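Side-chain contacts in starch synthase I (Hordeum vulgare, PDB 4HLN), which belongs to the glycosyltransferases of the two-domain GT-B fold and carries a bound glycan in this model: residues A[202-205]-A[206-209]; A[212-216]-A[217-221]; A[364-367]-A[368-371]; A[395-398]-A[399-402]; A[483-486]-A[487-491]. All coordinates share one frame; numbering follows the deposited sequence.

Contact 1 (A[202-205]-A[206-209])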
loop_
_atom_site.group_PDB
_atom_site.type_symbol
_atom_site.label_atom_id
_atom_site.label_comp_id
_atom_site.label_asym_id
_atom_site.label_seq_id
_atom_site.Cartn_x
_atom_site.Cartn_y
_atom_site.Cartn_z
ATOM N N HIS A 202 3.854 5.411 -25.822
ATOM C CA HIS A 202 4.883 5.732 -24.845
ATOM C C HIS A 202 4.984 7.201 -24.517
ATOM O O HIS A 202 4.839 8.050 -25.375
ATOM C CB HIS A 202 6.262 5.227 -25.303
ATOM C CG HIS A 202 7.399 5.836 -24.544
ATOM N ND1 HIS A 202 8.245 6.774 -25.096
ATOM C CD2 HIS A 202 7.803 5.676 -23.260
ATOM C CE1 HIS A 202 9.130 7.154 -24.189
ATOM N NE2 HIS A 202 8.886 6.502 -23.068
ATOM N N GLU A 203 5.247 7.493 -23.253
ATOM C CA GLU A 203 5.588 8.843 -22.879
ATOM C C GLU A 203 6.695 8.882 -21.827
ATOM O O GLU A 203 6.715 8.101 -20.862
ATOM C CB GLU A 203 4.357 9.618 -22.411
ATOM C CG GLU A 203 4.682 11.074 -22.079
ATOM C CD GLU A 203 3.572 11.814 -21.339
ATOM O OE1 GLU A 203 2.471 11.239 -21.154
ATOM O OE2 GLU A 203 3.814 12.978 -20.941
ATOM N N TYR A 204 7.629 9.798 -22.043
ATOM C CA TYR A 204 8.675 10.044 -21.079
ATOM C C TYR A 204 8.252 11.257 -20.250
ATOM O O TYR A 204 7.996 12.323 -20.792
ATOM C CB TYR A 204 10.017 10.253 -21.801
ATOM C CG TYR A 204 11.220 10.196 -20.889
ATOM C CD1 TYR A 204 11.460 9.078 -20.081
ATOM C CD2 TYR A 204 12.119 11.262 -20.824
ATOM C CE1 TYR A 204 12.567 9.032 -19.235
ATOM C CE2 TYR A 204 13.225 11.223 -19.981
ATOM C CZ TYR A 204 13.444 10.110 -19.193
ATOM O OH TYR A 204 14.537 10.080 -18.360
ATOM N N ARG A 205 8.145 11.076 -18.938
ATOM C CA ARG A 205 7.647 12.122 -18.042
ATOM C C ARG A 205 8.155 11.806 -16.633
ATOM O O ARG A 205 8.035 10.675 -16.161
ATOM C CB ARG A 205 6.109 12.172 -18.071
ATOM C CG ARG A 205 5.467 13.408 -17.411
ATOM C CD ARG A 205 4.086 13.110 -16.780
ATOM N NE ARG A 205 4.220 12.235 -15.603
ATOM C CZ ARG A 205 3.215 11.747 -14.869
ATOM N NH1 ARG A 205 1.944 12.025 -15.159
ATOM N NH2 ARG A 205 3.495 10.972 -13.830
ATOM N N ASP A 206 8.748 12.792 -15.975
ATOM C CA ASP A 206 9.338 12.577 -14.652
ATOM C C ASP A 206 10.436 11.503 -14.614
ATOM O O ASP A 206 10.609 10.813 -13.600
ATOM C CB ASP A 206 8.245 12.275 -13.629
ATOM C CG ASP A 206 7.322 13.460 -13.408
ATOM O OD1 ASP A 206 7.847 14.579 -13.209
ATOM O OD2 ASP A 206 6.082 13.286 -13.449
ATOM N N ASN A 207 11.176 11.396 -15.718
ATOM C CA ASN A 207 12.272 10.438 -15.883
ATOM C C ASN A 207 11.803 9.008 -15.860
ATOM O O ASN A 207 12.570 8.079 -15.563
ATOM C CB ASN A 207 13.359 10.665 -14.844
ATOM C CG ASN A 207 13.930 12.046 -14.932
ATOM O OD1 ASN A 207 13.732 12.868 -14.036
ATOM N ND2 ASN A 207 14.611 12.334 -16.042
ATOM N N VAL A 208 10.525 8.846 -16.173
ATOM C CA VAL A 208 9.920 7.543 -16.221
ATOM C C VAL A 208 9.357 7.294 -17.600
ATOM O O VAL A 208 8.720 8.159 -18.202
ATOM C CB VAL A 208 8.833 7.374 -15.141
ATOM C CG1 VAL A 208 7.911 6.180 -15.473
ATOM C CG2 VAL A 208 9.487 7.214 -13.777
ATOM N N ASP A 209 9.649 6.103 -18.097
ATOM C CA ASP A 209 9.094 5.588 -19.324
ATOM C C ASP A 209 7.731 4.980 -19.074
ATOM O O ASP A 209 7.613 3.859 -18.565
ATOM C CB ASP A 209 10.032 4.535 -19.887
ATOM C CG ASP A 209 11.212 5.149 -20.569
ATOM O OD1 ASP A 209 10.951 6.027 -21.416
ATOM O OD2 ASP A 209 12.370 4.795 -20.238
#
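H202 swings its ring anti to the backbone N (chi1 164°) and D209 turns its carboxylate anti to the carbonyl carbon (chi1 -78°), and between them these rotations bring NE2 of H202 within 2.7 Å of OD1 of D209. The setting is a tight beta hairpin of strands 195-205 and 208-214, closed by a type I' turn from R205 to V208. Its last rung is the hydrogen-bonded pair of R205 and V208, where R205 N meets V208 O at 3.1 Å and V208 N reaches R205 O. The histidine approaches D209 OD1 on its anti side, a diagonal reach past Y204, whose ring lies obliquely beside the same oxygen. OD2 of D209 is held by the hydroxyl of Y260, so both carboxylate oxygens have partners. At the turn, ND2 of N207 donates an almost straight bond to Y204 OH at 3.2 Å. V208 is buried, its side chain packing on V161 and V163 of strand 160-166. R205 and D206 lie alongside each other and leave the turn in one direction, with guanidinium and carboxylate planes 64° apart, and their salt bridge joins R205 NE to D206 OD2 at 3.0 Å.

Contact 2 (A[212-216]-A[217-221])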
loop_
_atom_site.group_PDB
_atom_site.type_symbol
_atom_site.label_atom_id
_atom_site.label_comp_id
_atom_site.label_asym_id
_atom_site.label_seq_id
_atom_site.Cartn_x
_atom_site.Cartn_y
_atom_site.Cartn_z
ATOM N N PHE A 212 2.293 2.202 -22.642
ATOM C CA PHE A 212 0.883 1.859 -22.651
ATOM C C PHE A 212 0.604 0.783 -23.645
ATOM O O PHE A 212 1.004 0.876 -24.803
ATOM C CB PHE A 212 0.068 3.080 -23.002
ATOM C CG PHE A 212 0.197 4.145 -22.008
ATOM C CD1 PHE A 212 -0.547 4.096 -20.833
ATOM C CD2 PHE A 212 1.093 5.184 -22.207
ATOM C CE1 PHE A 212 -0.420 5.096 -19.878
ATOM C CE2 PHE A 212 1.228 6.190 -21.257
ATOM C CZ PHE A 212 0.477 6.146 -20.088
ATOM N N VAL A 213 -0.092 -0.242 -23.179
ATOM C CA VAL A 213 -0.421 -1.380 -24.013
ATOM C C VAL A 213 -1.817 -1.171 -24.576
ATOM O O VAL A 213 -2.772 -0.999 -23.821
ATOM C CB VAL A 213 -0.320 -2.671 -23.214
ATOM C CG1 VAL A 213 -0.699 -3.876 -24.069
ATOM C CG2 VAL A 213 1.099 -2.812 -22.701
ATOM N N ASP A 214 -1.928 -1.154 -25.904
ATOM C CA ASP A 214 -3.203 -0.863 -26.544
ATOM C C ASP A 214 -3.907 -2.070 -27.173
ATOM O O ASP A 214 -3.343 -2.794 -28.012
ATOM C CB ASP A 214 -3.072 0.257 -27.573
ATOM C CG ASP A 214 -4.423 0.877 -27.929
ATOM O OD1 ASP A 214 -5.101 1.389 -27.005
ATOM O OD2 ASP A 214 -4.814 0.838 -29.121
ATOM N N HIS A 215 -5.157 -2.252 -26.756
ATOM C CA HIS A 215 -6.052 -3.253 -27.319
ATOM C C HIS A 215 -7.483 -2.717 -27.171
ATOM O O HIS A 215 -7.792 -1.981 -26.229
ATOM C CB HIS A 215 -5.881 -4.593 -26.587
ATOM C CG HIS A 215 -6.655 -5.714 -27.201
ATOM N ND1 HIS A 215 -8.003 -5.905 -26.968
ATOM C CD2 HIS A 215 -6.277 -6.697 -28.055
ATOM C CE1 HIS A 215 -8.418 -6.956 -27.652
ATOM N NE2 HIS A 215 -7.391 -7.460 -28.316
ATOM N N PRO A 216 -8.363 -3.065 -28.116
ATOM C CA PRO A 216 -9.764 -2.606 -28.061
ATOM C C PRO A 216 -10.462 -2.841 -26.700
ATOM O O PRO A 216 -11.209 -1.975 -26.231
ATOM C CB PRO A 216 -10.439 -3.426 -29.161
ATOM C CG PRO A 216 -9.303 -3.763 -30.130
ATOM C CD PRO A 216 -8.062 -3.879 -29.310
ATOM N N SER A 217 -10.202 -3.985 -26.072
ATOM C CA SER A 217 -10.858 -4.342 -24.814
ATOM C C SER A 217 -10.487 -3.454 -23.623
ATOM O O SER A 217 -11.121 -3.526 -22.560
ATOM C CB SER A 217 -10.598 -5.809 -24.457
ATOM O OG SER A 217 -9.298 -5.977 -23.922
ATOM N N TYR A 218 -9.460 -2.627 -23.772
ATOM C CA TYR A 218 -9.151 -1.676 -22.710
ATOM C C TYR A 218 -9.955 -0.384 -22.849
ATOM O O TYR A 218 -9.966 0.419 -21.926
ATOM C CB TYR A 218 -7.674 -1.313 -22.694
ATOM C CG TYR A 218 -6.741 -2.441 -22.407
ATOM C CD1 TYR A 218 -7.049 -3.395 -21.451
ATOM C CD2 TYR A 218 -5.534 -2.555 -23.097
ATOM C CE1 TYR A 218 -6.179 -4.436 -21.189
ATOM C CE2 TYR A 218 -4.655 -3.595 -22.848
ATOM C CZ TYR A 218 -4.979 -4.526 -21.890
ATOM O OH TYR A 218 -4.116 -5.560 -21.641
ATOM N N HIS A 219 -10.586 -0.166 -24.007
ATOM C CA HIS A 219 -11.328 1.072 -24.261
ATOM C C HIS A 219 -12.749 0.951 -23.727
ATOM O O HIS A 219 -13.673 0.592 -24.455
ATOM C CB HIS A 219 -11.382 1.390 -25.755
ATOM C CG HIS A 219 -10.047 1.416 -26.420
ATOM N ND1 HIS A 219 -9.906 1.489 -27.790
ATOM C CD2 HIS A 219 -8.793 1.375 -25.917
ATOM C CE1 HIS A 219 -8.623 1.484 -28.100
ATOM N NE2 HIS A 219 -7.926 1.421 -26.979
ATOM N N ARG A 220 -12.920 1.234 -22.446
ATOM C CA ARG A 220 -14.199 1.017 -21.793
ATOM C C ARG A 220 -14.296 1.952 -20.603
ATOM O O ARG A 220 -13.338 2.094 -19.830
ATOM C CB ARG A 220 -14.382 -0.459 -21.361
ATOM C CG ARG A 220 -14.127 -1.476 -22.481
ATOM C CD ARG A 220 -15.086 -2.648 -22.481
ATOM N NE ARG A 220 -14.654 -3.736 -21.607
ATOM C CZ ARG A 220 -14.212 -4.928 -22.022
ATOM N NH1 ARG A 220 -14.121 -5.230 -23.321
ATOM N NH2 ARG A 220 -13.859 -5.836 -21.121
ATOM N N PRO A 221 -15.454 2.611 -20.475
ATOM C CA PRO A 221 -15.787 3.518 -19.373
ATOM C C PRO A 221 -15.983 2.757 -18.063
ATOM O O PRO A 221 -15.182 2.933 -17.143
ATOM C CB PRO A 221 -17.104 4.146 -19.831
ATOM C CG PRO A 221 -17.694 3.139 -20.780
ATOM C CD PRO A 221 -16.537 2.511 -21.473
#
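The nearly straight bond from H219 NE2 to D214 OD1, 2.8 Å long with 173° at the hydrogen, is the polar anchor where strand 208-214 gives way to a short 3-10 turn. The oxygen lies in the plane of the H219 ring, and the carboxylate is met on its syn side. R167 forms a salt bridge to the same oxygen, so two donors share OD1. A second imidazole appears to work in the opposite sense: S217 N points its hydrogen at H215 ND1 from 3.1 Å, again almost in line. The hydroxyl of S217, set between the backbone N and the carbonyl carbon (chi1 78°), places OG 3.3 Å from the same H215 ND1. Two backbone bonds tighten the turn, Y218 N to H215 O and H219 N to P216 O, the latter 2.9 Å long. P216 CA sits over the face of the H219 ring, 4.2 Å from its centroid, in a CH-pi contact. V213 CG1 touches Y218 CE2 at 4.1 Å, while CD2 of that ring rests near the V213 carbonyl. The Y218 side chain reaches helix 235-252, meeting L241 and L242, and its hydroxyl bonds to R238 O. The chemistry suggests different roles for the two histidines: the geometry is consistent with ND1 of H215 being unprotonated and accepting from S217 N, whereas H219 offers its NE2 proton to a carboxylate that would probably polarise the ring, an effect likely tempered by the charge of R167.

Contact 3 (A[364-367]-A[368-371])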
loop_
_atom_site.group_PDB
_atom_site.type_symbol
_atom_site.label_atom_id
_atom_site.label_comp_id
_atom_site.label_asym_id
_atom_site.label_seq_id
_atom_site.Cartn_x
_atom_site.Cartn_y
_atom_site.Cartn_z
ATOM N N GLY A 364 2.504 -6.714 7.971
ATOM C CA GLY A 364 2.260 -6.145 9.285
ATOM C C GLY A 364 0.973 -6.573 9.976
ATOM O O GLY A 364 0.418 -5.816 10.770
ATOM N N TYR A 365 0.494 -7.781 9.689
ATOM C CA TYR A 365 -0.740 -8.285 10.313
ATOM C C TYR A 365 -0.644 -9.727 10.793
ATOM O O TYR A 365 0.279 -10.452 10.447
ATOM C CB TYR A 365 -1.940 -8.153 9.372
ATOM C CG TYR A 365 -2.291 -6.734 9.054
ATOM C CD1 TYR A 365 -3.135 -6.011 9.887
ATOM C CD2 TYR A 365 -1.758 -6.099 7.937
ATOM C CE1 TYR A 365 -3.463 -4.691 9.610
ATOM C CE2 TYR A 365 -2.077 -4.783 7.642
ATOM C CZ TYR A 365 -2.929 -4.083 8.484
ATOM O OH TYR A 365 -3.257 -2.777 8.206
ATOM N N SER A 366 -1.631 -10.137 11.575
ATOM C CA SER A 366 -1.626 -11.461 12.191
ATOM C C SER A 366 -2.039 -12.536 11.205
ATOM O O SER A 366 -2.667 -12.248 10.187
ATOM C CB SER A 366 -2.603 -11.479 13.360
ATOM O OG SER A 366 -3.919 -11.212 12.890
ATOM N N TRP A 367 -1.708 -13.780 11.529
ATOM C CA TRP A 367 -2.159 -14.923 10.741
ATOM C C TRP A 367 -3.673 -14.856 10.501
ATOM O O TRP A 367 -4.165 -15.038 9.382
ATOM C CB TRP A 367 -1.806 -16.234 11.452
ATOM C CG TRP A 367 -2.277 -17.457 10.707
ATOM C CD1 TRP A 367 -3.535 -18.017 10.739
ATOM C CD2 TRP A 367 -1.506 -18.262 9.801
ATOM N NE1 TRP A 367 -3.584 -19.121 9.914
ATOM C CE2 TRP A 367 -2.355 -19.293 9.328
ATOM C CE3 TRP A 367 -0.183 -18.212 9.346
ATOM C CZ2 TRP A 367 -1.919 -20.265 8.426
ATOM C CZ3 TRP A 367 0.250 -19.180 8.449
ATOM C CH2 TRP A 367 -0.616 -20.193 8.000
ATOM N N GLU A 368 -4.395 -14.580 11.577
ATOM C CA GLU A 368 -5.846 -14.572 11.586
ATOM C C GLU A 368 -6.408 -13.548 10.609
ATOM O O GLU A 368 -7.361 -13.831 9.882
ATOM C CB GLU A 368 -6.352 -14.287 13.009
ATOM C CG GLU A 368 -5.919 -15.320 14.078
ATOM C CD GLU A 368 -4.394 -15.428 14.308
ATOM O OE1 GLU A 368 -3.647 -14.448 14.067
ATOM O OE2 GLU A 368 -3.941 -16.514 14.746
ATOM N N VAL A 369 -5.825 -12.355 10.604
ATOM C CA VAL A 369 -6.291 -11.298 9.715
ATOM C C VAL A 369 -6.030 -11.691 8.263
ATOM O O VAL A 369 -6.921 -11.609 7.410
ATOM C CB VAL A 369 -5.626 -9.942 10.040
ATOM C CG1 VAL A 369 -5.946 -8.913 8.971
ATOM C CG2 VAL A 369 -6.089 -9.446 11.395
ATOM N N THR A 370 -4.808 -12.137 7.991
ATOM C CA THR A 370 -4.443 -12.575 6.655
ATOM C C THR A 370 -5.370 -13.693 6.162
ATOM O O THR A 370 -5.815 -13.684 5.011
ATOM C CB THR A 370 -2.994 -13.038 6.603
ATOM O OG1 THR A 370 -2.132 -11.939 6.926
ATOM C CG2 THR A 370 -2.662 -13.534 5.216
ATOM N N THR A 371 -5.674 -14.643 7.042
ATOM C CA THR A 371 -6.556 -15.759 6.694
ATOM C C THR A 371 -7.972 -15.302 6.370
ATOM O O THR A 371 -8.645 -15.849 5.499
ATOM C CB THR A 371 -6.639 -16.762 7.826
ATOM O OG1 THR A 371 -5.455 -17.568 7.821
ATOM C CG2 THR A 371 -7.859 -17.650 7.642
#
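The backbone is extended at S366 (psi 161°) and helical from W367 onward, a change of course that aims S366 O at T370 N, 3.1 Å away, and W367 O at T371 N, 2.8 Å away. These are the first two i to i+4 backbone bonds of helix 367-374. The amide of V369 is met by a side chain: S366, at the N-cap, accepts from it, with S366 OG 3.2 Å from V369 N. That oxygen stands between the backbone N and the carbonyl carbon (chi1 61°), which carries it back over the start of the helix. T370 OG1 adds a weak bond to S366 O. E368 bends at chi2 and curls back toward S366. The indole of W367 passes T371 at a slant, yet NE1 and OG1 do not bond despite their nearness, and the threonine hydroxyl is engaged by N379 of helix 376-384. Ahead of the cap, Y365 CB touches V369 CG1 at 4.1 Å, while the tyrosine ring leads off to H544, which it meets edge-to-face, and its hydroxyl to E525 N. The arrangement is a classical serine N-cap, placed where the first Rossmann-like half of a GT-B fold faces residues of the second.

Contact 4 (A[395-398]-A[399-402])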
loop_
_atom_site.group_PDB
_atom_site.type_symbol
_atom_site.label_atom_id
_atom_site.label_comp_id
_atom_site.label_asym_id
_atom_site.label_seq_id
_atom_site.Cartn_x
_atom_site.Cartn_y
_atom_site.Cartn_z
ATOM N N GLY A 395 6.017 6.462 1.446
ATOM C CA GLY A 395 6.596 7.729 1.850
ATOM C C GLY A 395 5.541 8.819 1.887
ATOM O O GLY A 395 4.387 8.598 1.496
ATOM N N ILE A 396 5.931 10.002 2.356
ATOM C CA ILE A 396 5.027 11.143 2.371
ATOM C C ILE A 396 5.770 12.336 1.828
ATOM O O ILE A 396 6.994 12.367 1.889
ATOM C CB ILE A 396 4.543 11.504 3.809
ATOM C CG1 ILE A 396 5.674 12.157 4.608
ATOM C CG2 ILE A 396 3.983 10.279 4.529
ATOM C CD1 ILE A 396 5.392 12.306 6.096
ATOM N N ASP A 397 5.023 13.313 1.312
ATOM C CA ASP A 397 5.578 14.599 0.890
ATOM C C ASP A 397 5.882 15.491 2.095
ATOM O O ASP A 397 4.966 15.952 2.781
ATOM C CB ASP A 397 4.596 15.311 -0.038
ATOM C CG ASP A 397 5.171 16.585 -0.628
ATOM O OD1 ASP A 397 6.191 17.087 -0.094
ATOM O OD2 ASP A 397 4.594 17.084 -1.624
ATOM N N ILE A 398 7.160 15.749 2.349
ATOM C CA ILE A 398 7.536 16.488 3.546
ATOM C C ILE A 398 7.516 17.993 3.297
ATOM O O ILE A 398 7.826 18.791 4.184
ATOM C CB ILE A 398 8.901 16.048 4.086
ATOM C CG1 ILE A 398 9.972 16.247 3.013
ATOM C CG2 ILE A 398 8.845 14.589 4.556
ATOM C CD1 ILE A 398 11.376 15.926 3.480
ATOM N N ASN A 399 7.140 18.384 2.087
ATOM C CA ASN A 399 6.899 19.793 1.824
ATOM C C ASN A 399 5.519 20.165 2.336
ATOM O O ASN A 399 5.311 21.257 2.859
ATOM C CB ASN A 399 7.033 20.103 0.336
ATOM C CG ASN A 399 8.390 19.698 -0.220
ATOM O OD1 ASN A 399 8.476 19.038 -1.261
ATOM N ND2 ASN A 399 9.460 20.081 0.482
ATOM N N ASP A 400 4.578 19.238 2.194
ATOM C CA ASP A 400 3.238 19.405 2.744
ATOM C C ASP A 400 3.211 19.081 4.240
ATOM O O ASP A 400 2.490 19.717 5.003
ATOM C CB ASP A 400 2.230 18.520 2.004
ATOM C CG ASP A 400 2.172 18.812 0.509
ATOM O OD1 ASP A 400 2.535 19.938 0.103
ATOM O OD2 ASP A 400 1.757 17.912 -0.260
ATOM N N TRP A 401 4.003 18.097 4.661
ATOM C CA TRP A 401 3.940 17.620 6.042
ATOM C C TRP A 401 5.215 17.834 6.835
ATOM O O TRP A 401 6.042 16.941 6.971
ATOM C CB TRP A 401 3.521 16.147 6.099
ATOM C CG TRP A 401 2.228 15.893 5.381
ATOM C CD1 TRP A 401 2.067 15.632 4.055
ATOM C CD2 TRP A 401 0.912 15.909 5.949
ATOM N NE1 TRP A 401 0.734 15.467 3.760
ATOM C CE2 TRP A 401 0.004 15.630 4.906
ATOM C CE3 TRP A 401 0.414 16.123 7.242
ATOM C CZ2 TRP A 401 -1.373 15.558 5.116
ATOM C CZ3 TRP A 401 -0.951 16.057 7.446
ATOM C CH2 TRP A 401 -1.830 15.779 6.388
ATOM N N ASN A 402 5.350 19.025 7.387
ATOM C CA ASN A 402 6.482 19.331 8.222
ATOM C C ASN A 402 6.036 20.323 9.287
ATOM O O ASN A 402 5.580 21.414 8.965
ATOM C CB ASN A 402 7.609 19.897 7.364
ATOM C CG ASN A 402 8.855 20.173 8.158
ATOM O OD1 ASN A 402 9.094 19.557 9.195
ATOM N ND2 ASN A 402 9.658 21.110 7.683
#
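D397 reaches its carboxylate forward over N399, crossing that side chain at about a right angle and catching the N399 amide on OD1. With N399 N 2.7 Å from D397 OD1, the bond defines an Asx turn in the loop that leads from strand 389-391 to helix 419-432. The carboxylate stands anti to the backbone N (chi1 -174°), and the amide meets it on its anti side, tilted 33° out of its plane. The backbone carbonyl of the same residue completes the loop. W401 N binds D397 O at 3.0 Å in the carbonyl plane, while D400 N makes only a weak bond to that oxygen. D397 thus receives the amides of N399, W401 and, weakly, D400 on two oxygens, one from its side chain and one from its backbone. The second carboxylate oxygen faces a less comfortable neighbour, for D397 OD2 and D400 OD2 lie 3.3 Å apart; such closeness of like charges might raise the proton affinity of one of them. On the buried side, I396 CD1 touches W401 CB at 4.3 Å, and I396 also packs on L532 and Y533 of helix 529-536. The indole stacks with the rings of Y533 and H509, and W401 O takes a bond from Q536. The pyrrole edge of the W401 indole is turned inward to the loop, where D397 O lies at that edge, near the ring plane, 3.2 Å from W401 CD1.

Contact 5 (A[483-486]-A[487-491])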
loop_
_atom_site.group_PDB
_atom_site.type_symbol
_atom_site.label_atom_id
_atom_site.label_comp_id
_atom_site.label_asym_id
_atom_site.label_seq_id
_atom_site.Cartn_x
_atom_site.Cartn_y
_atom_site.Cartn_z
ATOM N N GLU A 483 -22.333 9.526 10.118
ATOM C CA GLU A 483 -22.273 10.962 10.302
ATOM C C GLU A 483 -23.309 11.377 11.328
ATOM O O GLU A 483 -23.020 12.160 12.244
ATOM C CB GLU A 483 -22.528 11.683 8.978
ATOM C CG GLU A 483 -21.415 11.495 7.952
ATOM C CD GLU A 483 -21.702 12.210 6.640
ATOM O OE1 GLU A 483 -22.690 12.980 6.582
ATOM O OE2 GLU A 483 -20.939 12.003 5.670
ATOM N N GLY A 484 -24.518 10.843 11.172
ATOM C CA GLY A 484 -25.601 11.144 12.091
ATOM C C GLY A 484 -25.209 10.736 13.491
ATOM O O GLY A 484 -25.575 11.382 14.482
ATOM N N TRP A 485 -24.441 9.653 13.566
ATOM C CA TRP A 485 -24.031 9.104 14.847
ATOM C C TRP A 485 -22.978 9.989 15.494
ATOM O O TRP A 485 -22.966 10.185 16.709
ATOM C CB TRP A 485 -23.499 7.687 14.675
ATOM C CG TRP A 485 -22.860 7.195 15.912
ATOM C CD1 TRP A 485 -23.469 6.555 16.943
ATOM C CD2 TRP A 485 -21.482 7.323 16.273
ATOM N NE1 TRP A 485 -22.555 6.259 17.926
ATOM C CE2 TRP A 485 -21.326 6.720 17.539
ATOM C CE3 TRP A 485 -20.364 7.879 15.648
ATOM C CZ2 TRP A 485 -20.095 6.658 18.194
ATOM C CZ3 TRP A 485 -19.138 7.815 16.299
ATOM C CH2 TRP A 485 -19.015 7.212 17.561
ATOM N N MET A 486 -22.085 10.527 14.675
ATOM C CA MET A 486 -21.133 11.509 15.173
ATOM C C MET A 486 -21.859 12.644 15.894
ATOM O O MET A 486 -21.478 13.029 17.004
ATOM C CB MET A 486 -20.265 12.047 14.033
ATOM C CG MET A 486 -19.284 11.023 13.486
ATOM S SD MET A 486 -18.424 11.536 11.989
ATOM C CE MET A 486 -17.430 12.903 12.588
ATOM N N ARG A 487 -22.916 13.164 15.273
ATOM C CA ARG A 487 -23.662 14.282 15.858
ATOM C C ARG A 487 -24.284 13.960 17.221
ATOM O O ARG A 487 -24.179 14.750 18.159
ATOM C CB ARG A 487 -24.714 14.811 14.880
ATOM C CG ARG A 487 -24.125 15.319 13.566
ATOM C CD ARG A 487 -25.197 15.867 12.626
ATOM N NE ARG A 487 -25.899 14.804 11.905
ATOM C CZ ARG A 487 -25.600 14.415 10.667
ATOM N NH1 ARG A 487 -24.609 15.007 10.005
ATOM N NH2 ARG A 487 -26.290 13.437 10.088
ATOM N N SER A 488 -24.916 12.801 17.338
ATOM C CA SER A 488 -25.588 12.440 18.585
ATOM C C SER A 488 -24.593 12.166 19.704
ATOM O O SER A 488 -24.849 12.465 20.873
ATOM C CB SER A 488 -26.503 11.227 18.377
ATOM O OG SER A 488 -26.072 10.442 17.274
ATOM N N THR A 489 -23.455 11.591 19.335
ATOM C CA THR A 489 -22.418 11.244 20.296
ATOM C C THR A 489 -21.832 12.500 20.917
ATOM O O THR A 489 -21.602 12.569 22.128
ATOM C CB THR A 489 -21.278 10.488 19.604
ATOM O OG1 THR A 489 -21.814 9.371 18.883
ATOM C CG2 THR A 489 -20.246 10.017 20.622
ATOM N N GLU A 490 -21.572 13.481 20.059
ATOM C CA GLU A 490 -21.061 14.776 20.467
ATOM C C GLU A 490 -21.983 15.394 21.496
ATOM O O GLU A 490 -21.545 16.052 22.440
ATOM C CB GLU A 490 -21.005 15.681 19.251
ATOM C CG GLU A 490 -20.554 17.082 19.531
ATOM C CD GLU A 490 -20.102 17.769 18.265
ATOM O OE1 GLU A 490 -19.021 17.421 17.747
ATOM O OE2 GLU A 490 -20.839 18.639 17.770
ATOM N N SER A 491 -23.274 15.175 21.288
ATOM C CA SER A 491 -24.299 15.703 22.165
ATOM C C SER A 491 -24.308 15.003 23.532
ATOM O O SER A 491 -24.512 15.648 24.560
ATOM C CB SER A 491 -25.653 15.590 21.482
ATOM O OG SER A 491 -26.648 16.180 22.282
#
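W485 and T489, one helical turn apart, are tied by both backbone and side chain. Of the backbone bonds, those from R487 N to E483 O, from S488 N to G484 O and from E490 N to M486 O belong to the regular alpha-helical ladder, and T489 N completes it on W485 O at 3.0 Å. The hydroxyls add a second layer. T489 OG1, held anti to the carbonyl carbon (chi1 -53°), donates to W485 O at 2.6 Å from the face of the carbonyl plane opposite to T489 N, so one oxygen takes two bonds from one residue. S488 OG is poised between G484 O at 3.0 Å and W485 O at 3.2 Å, and the geometry fits either acceptor. Aromatic contact follows from the same threonine, for OG1 lies above the centre of the indole face of W485, while T489 CG2 touches W485 CZ2 at 4.1 Å. K459 and I462 of helix 455-466 touch the indole, and I462 also touches T489. Charge plays a looser part. R487 bends at chi3 and lays its guanidinium across the helix, one face lying over E483 O. E483 OE1 and R487 NH1 are 4.4 Å apart, beyond a salt bridge, and OE2 of E483 is bonded to S477 OG and G478 N. M486 turns to V501 and L449. Such i to i+4 bonding, with a threonine hydroxyl bonding back to the carbonyl four residues earlier, marks helix 480-492 of the beta-alpha-beta unit between strands 471-476 and 497-501 in the second Rossmann-like domain.

In the fold
Followed from the N terminus, the five contacts lie in series; none nests in or crosses another. Contact 1 closes the hairpin between strands 195-205 and 208-214, and contact 2 leads the chain out of strand 208-214 of the same sheet. Contact 3 starts helix 367-374 after strand 357-360 of that sheet, on the opposite side of the chain's centre from contact 1. Contact 4 shapes the loop after strand 389-391 and leans on helix 529-536. Contact 5 lies on helix 480-492, which joins strands 471-476 and 497-501 of the parallel sheet, about 48 Å from contact 1 between centres. Contacts 1 and 2 lie in the first domain, contact 5 in the second, whose residues contacts 3 and 4 touch.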